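Long-range contacts in subtilase cytotoxin subunit A (Escherichia coli, PDB 2IY9), which cleaves the host endoplasmic reticulum chaperone BiP as the subtilisin-like serine protease subunit of an AB5 toxin, inducing ER stress and cell death: residues S70-G75 with S114-P119; D174-A179 with A292-L297; S240-N245 with V312-E317; I249-Q254 with R319-E324. All blocks are in the same frame, centred on the assembly; numbering follows the deposited sequence.

In the fold
From the N terminus, contact 1 closes first: 38 residues, including helix 84-98, loop out between strand 65-70 at one margin of the parallel sheet and its neighbour 111-116. It closes before the other three open; these cross one another, since segments 174-179, 240-245 and 249-254 all come before their partners 292-297, 312-317 and 319-324. The C-terminal part of the chain thus returns successively to the start of inner strand 176-180 (contact 2), to the loop before the last strand (contact 3) and to outer strand 249-252 (contact 4). Contacts 3 and 4 touch, Val315 packing on Ile249 and Ala250, whereas contacts 1 and 4 lie on opposite sides of the chain's centre.

Contact 1 (S70-G75 with S114-P119); sequences SFTQDG and SRRVIP
Ser70 and Arg116 form a parallel beta bridge with CA atoms 5.0 Å apart, and Phe71 N donates to Arg116 O at 2.8 Å, nearly along the carbonyl axis, before residues 70-75 turn off into the type I turn Thr72-Gly75. Arg116 holds the two segments together beyond this point. Its CG is anti to the backbone N and the chain stays extended to NE, which carries the guanidinium across Thr72 and Asp74 at about a right angle. Thr72 OG1 sits over one face, 3.6 Å from Arg116 CZ. Asp74 OD2 accepts a hydrogen bond from Arg116 NH1 on its syn lone pair at 2.9 Å, a salt bridge in which carboxylate and guanidinium planes stand 88° apart, so a single oxygen does the gripping. The other oxygen, Asp74 OD1, accepts from Thr72 OG1 at 2.7 Å and keeps the carboxylate turned this way. Arg116 NE binds Ile118 O in the guanidinium plane (3.0 Å, 163°), and NH2 reaches a water, fixing the group's rotation. Phe71 lies alongside Arg115, whose NH1 comes to the ring edge, 3.7 Å from Phe71 CZ; the charge itself pairs with Glu144. Around this contact, Phe71, Arg115 and Val117 touch helix 125-134, while Ile118 and Pro119 touch helix 84-98, which carries the probable charge-relay residue His89 and links the two strands in the left-handed beta-alpha-beta crossover known from subtilases.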
loop_
_atom_site.group_PDB
_atom_site.type_symbol
_atom_site.label_atom_id
_atom_site.label_comp_id
_atom_site.label_asym_id
_atom_site.label_seq_id
_atom_site.Cartn_x
_atom_site.Cartn_y
_atom_site.Cartn_z
ATOM N N SER A 70 -8.582 14.462 9.226
ATOM C CA SER A 70 -9.902 14.215 8.658
ATOM C C SER A 70 -10.063 14.873 7.296
ATOM O O SER A 70 -9.734 16.053 7.114
ATOM C CB SER A 70 -11.008 14.756 9.558
ATOM O OG SER A 70 -12.272 14.468 8.975
ATOM N N PHE A 71 -10.581 14.098 6.352
ATOM C CA PHE A 71 -11.031 14.626 5.075
ATOM C C PHE A 71 -12.456 14.162 4.840
ATOM O O PHE A 71 -12.886 13.956 3.715
ATOM C CB PHE A 71 -10.071 14.215 3.965
ATOM C CG PHE A 71 -8.695 14.761 4.166
ATOM C CD1 PHE A 71 -8.391 16.066 3.784
ATOM C CD2 PHE A 71 -7.710 13.993 4.795
ATOM C CE1 PHE A 71 -7.127 16.599 3.998
ATOM C CE2 PHE A 71 -6.433 14.517 5.013
ATOM C CZ PHE A 71 -6.144 15.826 4.619
ATOM N N THR A 72 -13.182 14.009 5.941
ATOM C CA THR A 72 -14.558 13.545 5.899
ATOM C C THR A 72 -15.473 14.657 6.390
ATOM O O THR A 72 -15.020 15.605 7.043
ATOM C CB THR A 72 -14.751 12.258 6.732
ATOM O OG1 THR A 72 -14.197 12.451 8.037
ATOM C CG2 THR A 72 -14.041 11.088 6.054
ATOM N N GLN A 73 -16.761 14.522 6.079
ATOM C CA GLN A 73 -17.740 15.588 6.281
ATOM C C GLN A 73 -18.099 15.819 7.752
ATOM O O GLN A 73 -18.649 16.874 8.108
ATOM C CB GLN A 73 -19.000 15.282 5.481
ATOM C CG GLN A 73 -18.818 15.351 3.972
ATOM C CD GLN A 73 -20.069 14.929 3.223
ATOM O OE1 GLN A 73 -21.183 15.298 3.604
ATOM N NE2 GLN A 73 -19.897 14.156 2.159
ATOM N N ASP A 74 -17.791 14.836 8.596
ATOM C CA ASP A 74 -17.980 14.959 10.044
ATOM C C ASP A 74 -16.795 15.632 10.758
ATOM O O ASP A 74 -16.850 15.870 11.966
ATOM C CB ASP A 74 -18.284 13.589 10.667
ATOM C CG ASP A 74 -17.117 12.591 10.538
ATOM O OD1 ASP A 74 -16.067 12.919 9.916
ATOM O OD2 ASP A 74 -17.265 11.470 11.063
ATOM N N GLY A 75 -15.735 15.935 10.009
ATOM C CA GLY A 75 -14.518 16.545 10.559
ATOM C C GLY A 75 -13.702 15.666 11.499
ATOM O O GLY A 75 -12.747 16.141 12.135
ATOM N N SER A 114 -2.512 8.826 9.848
ATOM C CA SER A 114 -3.840 8.452 9.390
ATOM C C SER A 114 -4.527 9.621 8.695
ATOM O O SER A 114 -4.610 10.729 9.239
ATOM C CB SER A 114 -4.696 7.951 10.540
ATOM O OG SER A 114 -5.965 7.555 10.060
ATOM N N ARG A 115 -4.994 9.374 7.477
ATOM C CA ARG A 115 -5.714 10.392 6.738
ATOM C C ARG A 115 -7.061 9.801 6.372
ATOM O O ARG A 115 -7.182 8.998 5.425
ATOM C CB ARG A 115 -4.899 10.855 5.524
ATOM C CG ARG A 115 -3.604 11.563 5.928
ATOM C CD ARG A 115 -2.710 11.943 4.763
ATOM N NE ARG A 115 -1.576 12.728 5.258
ATOM C CZ ARG A 115 -1.574 14.055 5.364
ATOM N NH1 ARG A 115 -2.643 14.758 4.994
ATOM N NH2 ARG A 115 -0.507 14.676 5.847
ATOM N N ARG A 116 -8.079 10.173 7.145
ATOM C CA ARG A 116 -9.390 9.559 6.966
ATOM C C ARG A 116 -10.130 10.201 5.797
ATOM O O ARG A 116 -10.359 11.408 5.804
ATOM C CB ARG A 116 -10.228 9.599 8.245
ATOM C CG ARG A 116 -11.548 8.838 8.066
ATOM C CD ARG A 116 -12.510 8.918 9.252
ATOM N NE ARG A 116 -13.875 8.765 8.736
ATOM C CZ ARG A 116 -14.991 9.190 9.328
ATOM N NH1 ARG A 116 -14.971 9.786 10.519
ATOM N NH2 ARG A 116 -16.148 9.003 8.716
ATOM N N VAL A 117 -10.507 9.390 4.806
ATOM C CA VAL A 117 -11.163 9.903 3.588
ATOM C C VAL A 117 -12.553 9.305 3.311
ATOM O O VAL A 117 -13.278 9.782 2.421
ATOM C CB VAL A 117 -10.263 9.730 2.332
ATOM C CG1 VAL A 117 -9.002 10.560 2.466
ATOM C CG2 VAL A 117 -9.925 8.261 2.097
ATOM N N ILE A 118 -12.888 8.252 4.065
ATOM C CA ILE A 118 -14.157 7.523 3.976
ATOM C C ILE A 118 -14.558 7.060 5.391
ATOM O O ILE A 118 -13.717 7.016 6.283
ATOM C CB ILE A 118 -14.082 6.302 2.998
ATOM C CG1 ILE A 118 -13.001 5.291 3.431
ATOM C CG2 ILE A 118 -13.889 6.771 1.541
ATOM C CD1 ILE A 118 -12.882 4.044 2.536
ATOM N N PRO A 119 -15.856 6.786 5.626
ATOM C CA PRO A 119 -16.972 7.056 4.731
ATOM C C PRO A 119 -17.312 8.544 4.782
ATOM O O PRO A 119 -16.732 9.293 5.588
ATOM C CB PRO A 119 -18.115 6.222 5.327
ATOM C CG PRO A 119 -17.814 6.152 6.772
ATOM C CD PRO A 119 -16.298 6.169 6.894
HETATM O O HOH W 1 -18.955 9.778 8.838
#

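Contact 2 (D174-A179 with A292-L297)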
loop_
_atom_site.group_PDB
_atom_site.type_symbol
_atom_site.label_atom_id
_atom_site.label_comp_id
_atom_site.label_asym_id
_atom_site.label_seq_id
_atom_site.Cartn_x
_atom_site.Cartn_y
_atom_site.Cartn_z
ATOM N N ASP A 174 9.605 12.465 -5.274
ATOM C CA ASP A 174 9.881 12.406 -3.839
ATOM C C ASP A 174 9.045 11.363 -3.102
ATOM O O ASP A 174 9.514 10.759 -2.133
ATOM C CB ASP A 174 9.743 13.788 -3.184
ATOM C CG ASP A 174 8.414 14.476 -3.503
ATOM O OD1 ASP A 174 7.606 13.946 -4.306
ATOM O OD2 ASP A 174 8.185 15.568 -2.936
ATOM N N ARG A 175 7.820 11.139 -3.560
ATOM C CA ARG A 175 6.897 10.256 -2.829
ATOM C C ARG A 175 6.322 9.165 -3.721
ATOM O O ARG A 175 6.268 9.315 -4.948
ATOM C CB ARG A 175 5.758 11.060 -2.195
ATOM C CG ARG A 175 6.235 12.216 -1.333
ATOM C CD ARG A 175 5.075 12.940 -0.635
ATOM N NE ARG A 175 5.548 14.181 -0.033
ATOM C CZ ARG A 175 6.127 14.267 1.163
ATOM N NH1 ARG A 175 6.290 13.186 1.913
ATOM N NH2 ARG A 175 6.524 15.448 1.618
ATOM N N LEU A 176 5.889 8.075 -3.081
ATOM C CA LEU A 176 5.287 6.951 -3.763
ATOM C C LEU A 176 3.902 6.658 -3.239
ATOM O O LEU A 176 3.654 6.750 -2.038
ATOM C CB LEU A 176 6.133 5.691 -3.599
ATOM C CG LEU A 176 7.452 5.698 -4.367
ATOM C CD1 LEU A 176 8.270 4.522 -3.911
ATOM C CD2 LEU A 176 7.209 5.709 -5.906
ATOM N N ILE A 177 3.012 6.283 -4.151
ATOM C CA ILE A 177 1.673 5.847 -3.767
ATOM C C ILE A 177 1.557 4.361 -4.038
ATOM O O ILE A 177 1.762 3.897 -5.170
ATOM C CB ILE A 177 0.575 6.610 -4.508
ATOM C CG1 ILE A 177 0.566 8.073 -4.040
ATOM C CG2 ILE A 177 -0.788 5.970 -4.264
ATOM C CD1 ILE A 177 -0.476 8.902 -4.722
ATOM N N VAL A 178 1.269 3.623 -2.979
ATOM C CA VAL A 178 1.060 2.191 -3.078
ATOM C C VAL A 178 -0.452 1.981 -3.082
ATOM O O VAL A 178 -1.136 2.285 -2.098
ATOM C CB VAL A 178 1.756 1.443 -1.925
ATOM C CG1 VAL A 178 1.742 -0.072 -2.182
ATOM C CG2 VAL A 178 3.200 1.939 -1.777
ATOM N N ALA A 179 -0.956 1.499 -4.221
ATOM C CA ALA A 179 -2.394 1.474 -4.508
ATOM C C ALA A 179 -2.914 0.078 -4.844
ATOM O O ALA A 179 -2.400 -0.577 -5.745
ATOM C CB ALA A 179 -2.698 2.421 -5.645
ATOM N N ALA A 292 16.209 9.241 -0.635
ATOM C CA ALA A 292 16.267 8.617 -1.968
ATOM C C ALA A 292 15.081 9.062 -2.813
ATOM O O ALA A 292 14.044 9.469 -2.275
ATOM C CB ALA A 292 16.299 7.107 -1.871
ATOM N N THR A 293 15.241 9.005 -4.130
ATOM C CA THR A 293 14.173 9.412 -5.025
ATOM C C THR A 293 13.105 8.334 -5.028
ATOM O O THR A 293 13.396 7.153 -4.771
ATOM C CB THR A 293 14.672 9.652 -6.466
ATOM O OG1 THR A 293 15.155 8.426 -7.027
ATOM C CG2 THR A 293 15.776 10.711 -6.496
ATOM N N ALA A 294 11.872 8.749 -5.310
ATOM C CA ALA A 294 10.758 7.835 -5.544
ATOM C C ALA A 294 11.118 6.829 -6.637
ATOM O O ALA A 294 10.858 5.632 -6.498
ATOM C CB ALA A 294 9.524 8.609 -5.940
ATOM N N THR A 295 11.745 7.318 -7.709
ATOM C CA THR A 295 12.134 6.450 -8.823
ATOM C C THR A 295 13.064 5.322 -8.362
ATOM O O THR A 295 12.857 4.159 -8.730
ATOM C CB THR A 295 12.745 7.250 -10.000
ATOM O OG1 THR A 295 11.768 8.172 -10.504
ATOM C CG2 THR A 295 13.160 6.311 -11.141
ATOM N N GLU A 296 14.059 5.654 -7.541
ATOM C CA GLU A 296 15.004 4.643 -7.048
ATOM C C GLU A 296 14.335 3.593 -6.149
ATOM O O GLU A 296 14.599 2.400 -6.288
ATOM C CB GLU A 296 16.209 5.271 -6.332
ATOM C CG GLU A 296 17.294 4.225 -5.984
ATOM C CD GLU A 296 18.339 4.693 -4.977
ATOM O OE1 GLU A 296 18.400 5.907 -4.659
ATOM O OE2 GLU A 296 19.115 3.824 -4.502
ATOM N N LEU A 297 13.487 4.042 -5.222
ATOM C CA LEU A 297 12.713 3.125 -4.381
ATOM C C LEU A 297 11.844 2.199 -5.228
ATOM O O LEU A 297 11.886 0.976 -5.060
ATOM C CB LEU A 297 11.849 3.900 -3.382
ATOM C CG LEU A 297 12.537 4.335 -2.083
ATOM C CD1 LEU A 297 11.758 5.484 -1.445
ATOM C CD2 LEU A 297 12.630 3.151 -1.123
#
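The capped N-terminal end of helix 294-304 packs here against the start of strand 176-180, an inner strand of the parallel sheet. Ala294, in the first turn, directs its methyl group at the incoming chain: Ala294 CB lies 3.5 Å from Arg175 O and 3.7 Å from Leu176 CD2. Leu176 carries the rest of the contact. With CG anti to the carbonyl carbon (chi1 -71°), its two methyls straddle the helix surface, CD2 facing Ala294 and CD1 reaching Leu297 CB at 3.7 Å, one turn further on; the two leucine side chains cross obliquely. In the alpha/beta architecture of subtilases, helices flank the central parallel sheet, and Leu176 points to the same face of it as Val178, which meets helix 271-288. Thr293 is the N-cap of helix 294-304: its OG1 accepts from Glu296 N at 3.0 Å, satisfying an amide of the first turn. The packing between the segments is apolar, but polar atoms at its border are tied together by Lys145, whose NZ binds both Asp174 O and Ala292 O. Leu297 also touches Phe330 of the C-terminal helix 323-331.

Contact 3 (S240-N245 with V312-E317); sequences SRFGNN and VDKVTE
This is a polar surface contact between two loops, one preceding the last sheet strand 249-252 and the other joining strands 306-307 and 319-320. Every hydrogen bond between them runs one way, from N-H groups of residues 240-245 to oxygens of 312-317. Gly243 N meets Lys314 O at 2.9 Å in a straight bond (167°), and Asn244 N reaches Asp313 O at 3.0 Å; both donors stand above the carbonyl planes. The Asn244 side chain, its CG anti to the backbone N, swings ND2 onto Val312 O at a short 2.6 Å, with the bond lying in the carbonyl plane and close to the amide plane. The same ND2 also donates a hydrogen bond to a water, which accepts a second one from Glu317 N. Asn245 N binds Thr316 OG1 at 3.0 Å, a hydroxyl that also bonds to Val247 O. Phe242 closes the other end: its CB lies 4.1 Å from Lys314 CB and its ring slants past Asp313, whose carboxylate is salt-bridged to Arg189. Gly243 has backbone angles at which a CB would collide with the Phe242 carbonyl. Residues 312-314 are helically turned without regular helix bonds, consistent with three successive carbonyls, Val312 to Lys314, accepting from N-H groups of Gly243 and Asn244. Three of the four bonds end on main-chain oxygens and one on a hydroxyl; none is a salt bridge.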
loop_
_atom_site.group_PDB
_atom_site.type_symbol
_atom_site.label_atom_id
_atom_site.label_comp_id
_atom_site.label_asym_id
_atom_site.label_seq_id
_atom_site.Cartn_x
_atom_site.Cartn_y
_atom_site.Cartn_z
ATOM N N SER A 240 -8.446 -11.131 -6.386
ATOM C CA SER A 240 -7.647 -10.018 -6.909
ATOM C C SER A 240 -8.054 -9.665 -8.327
ATOM O O SER A 240 -8.145 -10.534 -9.186
ATOM C CB SER A 240 -6.156 -10.363 -6.898
ATOM O OG SER A 240 -5.379 -9.260 -7.345
ATOM N N ARG A 241 -8.279 -8.382 -8.573
ATOM C CA ARG A 241 -8.261 -7.878 -9.943
ATOM C C ARG A 241 -6.861 -8.080 -10.531
ATOM O O ARG A 241 -5.879 -8.282 -9.786
ATOM C CB ARG A 241 -8.666 -6.410 -9.983
ATOM C CG ARG A 241 -10.142 -6.226 -9.833
ATOM C CD ARG A 241 -10.575 -4.789 -10.024
ATOM N NE ARG A 241 -12.034 -4.723 -10.006
ATOM C CZ ARG A 241 -12.751 -3.614 -10.091
ATOM N NH1 ARG A 241 -12.160 -2.429 -10.214
ATOM N NH2 ARG A 241 -14.074 -3.695 -10.060
ATOM N N PHE A 242 -6.766 -8.059 -11.859
ATOM C CA PHE A 242 -5.520 -8.405 -12.533
ATOM C C PHE A 242 -5.433 -7.795 -13.931
ATOM O O PHE A 242 -6.411 -7.254 -14.459
ATOM C CB PHE A 242 -5.351 -9.934 -12.622
ATOM C CG PHE A 242 -6.343 -10.614 -13.545
ATOM C CD1 PHE A 242 -6.041 -10.817 -14.896
ATOM C CD2 PHE A 242 -7.563 -11.059 -13.062
ATOM C CE1 PHE A 242 -6.961 -11.443 -15.760
ATOM C CE2 PHE A 242 -8.484 -11.708 -13.910
ATOM C CZ PHE A 242 -8.187 -11.893 -15.258
ATOM N N GLY A 243 -4.248 -7.894 -14.521
ATOM C CA GLY A 243 -4.073 -7.490 -15.906
ATOM C C GLY A 243 -2.721 -6.882 -16.151
ATOM O O GLY A 243 -2.357 -5.878 -15.530
ATOM N N ASN A 244 -1.971 -7.504 -17.059
ATOM C CA ASN A 244 -0.699 -6.969 -17.497
ATOM C C ASN A 244 -0.854 -5.504 -17.911
ATOM O O ASN A 244 -1.838 -5.138 -18.562
ATOM C CB ASN A 244 -0.141 -7.810 -18.643
ATOM C CG ASN A 244 1.280 -7.444 -18.986
ATOM O OD1 ASN A 244 1.531 -6.431 -19.632
ATOM N ND2 ASN A 244 2.221 -8.262 -18.549
ATOM N N ASN A 245 0.105 -4.679 -17.495
ATOM C CA ASN A 245 0.103 -3.219 -17.730
ATOM C C ASN A 245 -0.848 -2.401 -16.828
ATOM O O ASN A 245 -0.897 -1.168 -16.924
ATOM C CB ASN A 245 -0.125 -2.883 -19.213
ATOM C CG ASN A 245 0.640 -1.647 -19.652
ATOM O OD1 ASN A 245 0.144 -0.845 -20.452
ATOM N ND2 ASN A 245 1.856 -1.484 -19.135
ATOM N N VAL A 312 2.694 -13.499 -16.039
ATOM C CA VAL A 312 2.846 -12.349 -16.938
ATOM C C VAL A 312 1.499 -11.775 -17.438
ATOM O O VAL A 312 1.361 -10.561 -17.553
ATOM C CB VAL A 312 3.847 -12.645 -18.085
ATOM C CG1 VAL A 312 3.925 -11.473 -19.072
ATOM C CG2 VAL A 312 5.240 -12.929 -17.492
ATOM N N ASP A 313 0.500 -12.623 -17.695
ATOM C CA ASP A 313 -0.819 -12.098 -18.107
ATOM C C ASP A 313 -1.521 -11.289 -17.013
ATOM O O ASP A 313 -2.340 -10.431 -17.319
ATOM C CB ASP A 313 -1.777 -13.195 -18.594
ATOM C CG ASP A 313 -3.085 -12.620 -19.141
ATOM O OD1 ASP A 313 -3.036 -11.898 -20.161
ATOM O OD2 ASP A 313 -4.155 -12.854 -18.537
ATOM N N LYS A 314 -1.187 -11.579 -15.753
ATOM C CA LYS A 314 -1.881 -11.039 -14.587
ATOM C C LYS A 314 -1.155 -9.821 -13.995
ATOM O O LYS A 314 -1.789 -8.930 -13.429
ATOM C CB LYS A 314 -2.032 -12.131 -13.509
ATOM C CG LYS A 314 -2.826 -13.391 -13.961
ATOM C CD LYS A 314 -3.359 -14.227 -12.780
ATOM C CE LYS A 314 -2.356 -15.316 -12.337
ATOM N NZ LYS A 314 -2.796 -16.258 -11.217
ATOM N N VAL A 315 0.172 -9.788 -14.152
ATOM C CA VAL A 315 1.031 -8.789 -13.513
ATOM C C VAL A 315 2.156 -8.433 -14.479
ATOM O O VAL A 315 2.759 -9.324 -15.093
ATOM C CB VAL A 315 1.686 -9.358 -12.213
ATOM C CG1 VAL A 315 2.634 -8.331 -11.568
ATOM C CG2 VAL A 315 0.637 -9.824 -11.211
ATOM N N THR A 316 2.453 -7.139 -14.605
ATOM C CA THR A 316 3.584 -6.709 -15.422
ATOM C C THR A 316 4.826 -7.482 -15.018
ATOM O O THR A 316 5.220 -7.507 -13.841
ATOM C CB THR A 316 3.821 -5.186 -15.346
ATOM O OG1 THR A 316 2.672 -4.524 -15.877
ATOM C CG2 THR A 316 5.064 -4.767 -16.170
ATOM N N GLU A 317 5.398 -8.152 -16.010
ATOM C CA GLU A 317 6.590 -8.985 -15.875
ATOM C C GLU A 317 6.490 -10.100 -14.834
ATOM O O GLU A 317 7.503 -10.647 -14.421
ATOM C CB GLU A 317 7.839 -8.131 -15.630
ATOM C CG GLU A 317 7.948 -6.962 -16.565
ATOM C CD GLU A 317 9.260 -6.917 -17.252
ATOM O OE1 GLU A 317 9.383 -7.614 -18.285
ATOM O OE2 GLU A 317 10.157 -6.184 -16.769
HETATM O O HOH W 2 4.918 -7.959 -18.924
#

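Contact 4 (I249-Q254 with R319-E324)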
loop_
_atom_site.group_PDB
_atom_site.type_symbol
_atom_site.label_atom_id
_atom_site.label_comp_id
_atom_site.label_asym_id
_atom_site.label_seq_id
_atom_site.Cartn_x
_atom_site.Cartn_y
_atom_site.Cartn_z
ATOM N N ILE A 249 2.979 -5.206 -9.291
ATOM C CA ILE A 249 3.528 -6.239 -8.414
ATOM C C ILE A 249 2.382 -6.976 -7.722
ATOM O O ILE A 249 1.303 -6.403 -7.490
ATOM C CB ILE A 249 4.496 -5.624 -7.347
ATOM C CG1 ILE A 249 5.404 -6.698 -6.727
ATOM C CG2 ILE A 249 3.719 -4.838 -6.266
ATOM C CD1 ILE A 249 6.559 -6.126 -5.894
ATOM N N ALA A 250 2.625 -8.242 -7.395
ATOM C CA ALA A 250 1.704 -9.003 -6.574
ATOM C C ALA A 250 2.358 -9.333 -5.240
ATOM O O ALA A 250 3.574 -9.548 -5.147
ATOM C CB ALA A 250 1.246 -10.273 -7.297
ATOM N N ALA A 251 1.533 -9.373 -4.204
ATOM C CA ALA A 251 2.020 -9.605 -2.867
ATOM C C ALA A 251 1.049 -10.499 -2.118
ATOM O O ALA A 251 -0.104 -10.638 -2.535
ATOM C CB ALA A 251 2.204 -8.271 -2.153
ATOM N N PRO A 252 1.514 -11.140 -1.029
ATOM C CA PRO A 252 0.631 -11.910 -0.155
ATOM C C PRO A 252 -0.704 -11.204 0.112
ATOM O O PRO A 252 -0.722 -10.062 0.581
ATOM C CB PRO A 252 1.451 -12.027 1.128
ATOM C CG PRO A 252 2.865 -12.141 0.620
ATOM C CD PRO A 252 2.925 -11.199 -0.578
ATOM N N GLY A 253 -1.807 -11.885 -0.208
ATOM C CA GLY A 253 -3.132 -11.317 -0.015
ATOM C C GLY A 253 -4.226 -12.328 0.282
ATOM O O GLY A 253 -5.378 -12.115 -0.087
ATOM N N GLN A 254 -3.872 -13.409 0.968
ATOM C CA GLN A 254 -4.864 -14.408 1.407
ATOM C C GLN A 254 -4.585 -14.871 2.834
ATOM O O GLN A 254 -3.428 -15.076 3.194
ATOM C CB GLN A 254 -4.846 -15.606 0.465
ATOM C CG GLN A 254 -6.014 -16.552 0.641
ATOM C CD GLN A 254 -5.865 -17.762 -0.230
ATOM O OE1 GLN A 254 -5.023 -18.617 0.022
ATOM N NE2 GLN A 254 -6.667 -17.833 -1.282
ATOM N N ARG A 319 5.784 -10.031 -11.705
ATOM C CA ARG A 319 6.480 -9.641 -10.480
ATOM C C ARG A 319 5.798 -10.045 -9.178
ATOM O O ARG A 319 4.607 -9.746 -8.948
ATOM C CB ARG A 319 6.733 -8.133 -10.441
ATOM C CG ARG A 319 7.626 -7.612 -11.528
ATOM C CD ARG A 319 8.050 -6.203 -11.219
ATOM N NE ARG A 319 8.556 -5.518 -12.397
ATOM C CZ ARG A 319 7.850 -4.674 -13.140
ATOM N NH1 ARG A 319 6.582 -4.403 -12.839
ATOM N NH2 ARG A 319 8.415 -4.099 -14.195
ATOM N N VAL A 320 6.582 -10.689 -8.314
ATOM C CA VAL A 320 6.133 -11.076 -6.982
ATOM C C VAL A 320 7.081 -10.493 -5.937
ATOM O O VAL A 320 8.315 -10.609 -6.051
ATOM C CB VAL A 320 6.014 -12.617 -6.845
ATOM C CG1 VAL A 320 5.774 -13.032 -5.384
ATOM C CG2 VAL A 320 4.891 -13.145 -7.737
ATOM N N LEU A 321 6.491 -9.859 -4.929
ATOM C CA LEU A 321 7.218 -9.214 -3.848
ATOM C C LEU A 321 8.261 -10.129 -3.211
ATOM O O LEU A 321 7.937 -11.224 -2.739
ATOM C CB LEU A 321 6.231 -8.730 -2.779
ATOM C CG LEU A 321 6.846 -8.057 -1.549
ATOM C CD1 LEU A 321 7.546 -6.760 -1.944
ATOM C CD2 LEU A 321 5.807 -7.830 -0.440
ATOM N N ASN A 322 9.511 -9.670 -3.223
ATOM C CA ASN A 322 10.599 -10.328 -2.507
ATOM C C ASN A 322 11.240 -9.284 -1.605
ATOM O O ASN A 322 12.008 -8.440 -2.080
ATOM C CB ASN A 322 11.644 -10.897 -3.478
ATOM C CG ASN A 322 12.766 -11.648 -2.767
ATOM O OD1 ASN A 322 13.008 -11.458 -1.568
ATOM N ND2 ASN A 322 13.455 -12.515 -3.514
ATOM N N ALA A 323 10.889 -9.334 -0.323
ATOM C CA ALA A 323 11.337 -8.347 0.665
ATOM C C ALA A 323 12.815 -8.485 0.974
ATOM O O ALA A 323 13.496 -7.477 1.170
ATOM C CB ALA A 323 10.525 -8.452 1.940
ATOM N N GLU A 324 13.301 -9.728 1.023
ATOM C CA GLU A 324 14.710 -9.991 1.304
ATOM C C GLU A 324 15.587 -9.273 0.287
ATOM O O GLU A 324 16.499 -8.533 0.658
ATOM C CB GLU A 324 15.014 -11.500 1.333
ATOM C CG GLU A 324 16.520 -11.818 1.379
ATOM C CD GLU A 324 16.807 -13.305 1.323
ATOM O OE1 GLU A 324 17.092 -13.821 0.217
ATOM O OE2 GLU A 324 16.735 -13.964 2.382
#
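Peptide groups are the flat units that meet here: Ala250 N comes to the Arg319 carbonyl from above its plane, 28° out of it, whereas Leu321 N lies nearly on the axis of the Ala250 carbonyl. Together they make a single beta bridge between Ala250 and Val320, which docks the short strand 319-320 against strand 249-252, the edge strand of the subtilase parallel sheet. The donor and acceptor of Ala250 go to the residues before and after Val320, and the two segments run in the same direction, 249-251 matching 319-321. Ala250 N to Arg319 O and Leu321 N to Ala250 O are both 2.9 Å, the latter almost straight at 170°. Val320 CA, between them, makes a CA-H...O contact with Ala250 O at 3.5 Å.

Leu321 is the main apolar side chain. With CG anti to the backbone N (chi1 178°), it lies over the bridge with its branches divided: CD1 faces Ile249 CD1, while CD2 packs on Ala251 CB at 4.0 Å and more loosely on Pro252 CD. Ile249, extended through both torsions, lays CG1 and CD1 along the backbone of Val320 and Leu321. Helix 271-288, whose first turn holds the probable charge-relay Ser272, lies against this cluster through Ile277 and Val281 on Leu321. On the other side of the short strand, Val320 rests on Tyr308 and Leu311. The chain then enters the A2 region, where Asn322 is the N-cap of helix 323-331: its OD1 accepts from Lys325 N, and its ND2 is bonded to Asp306 OD1.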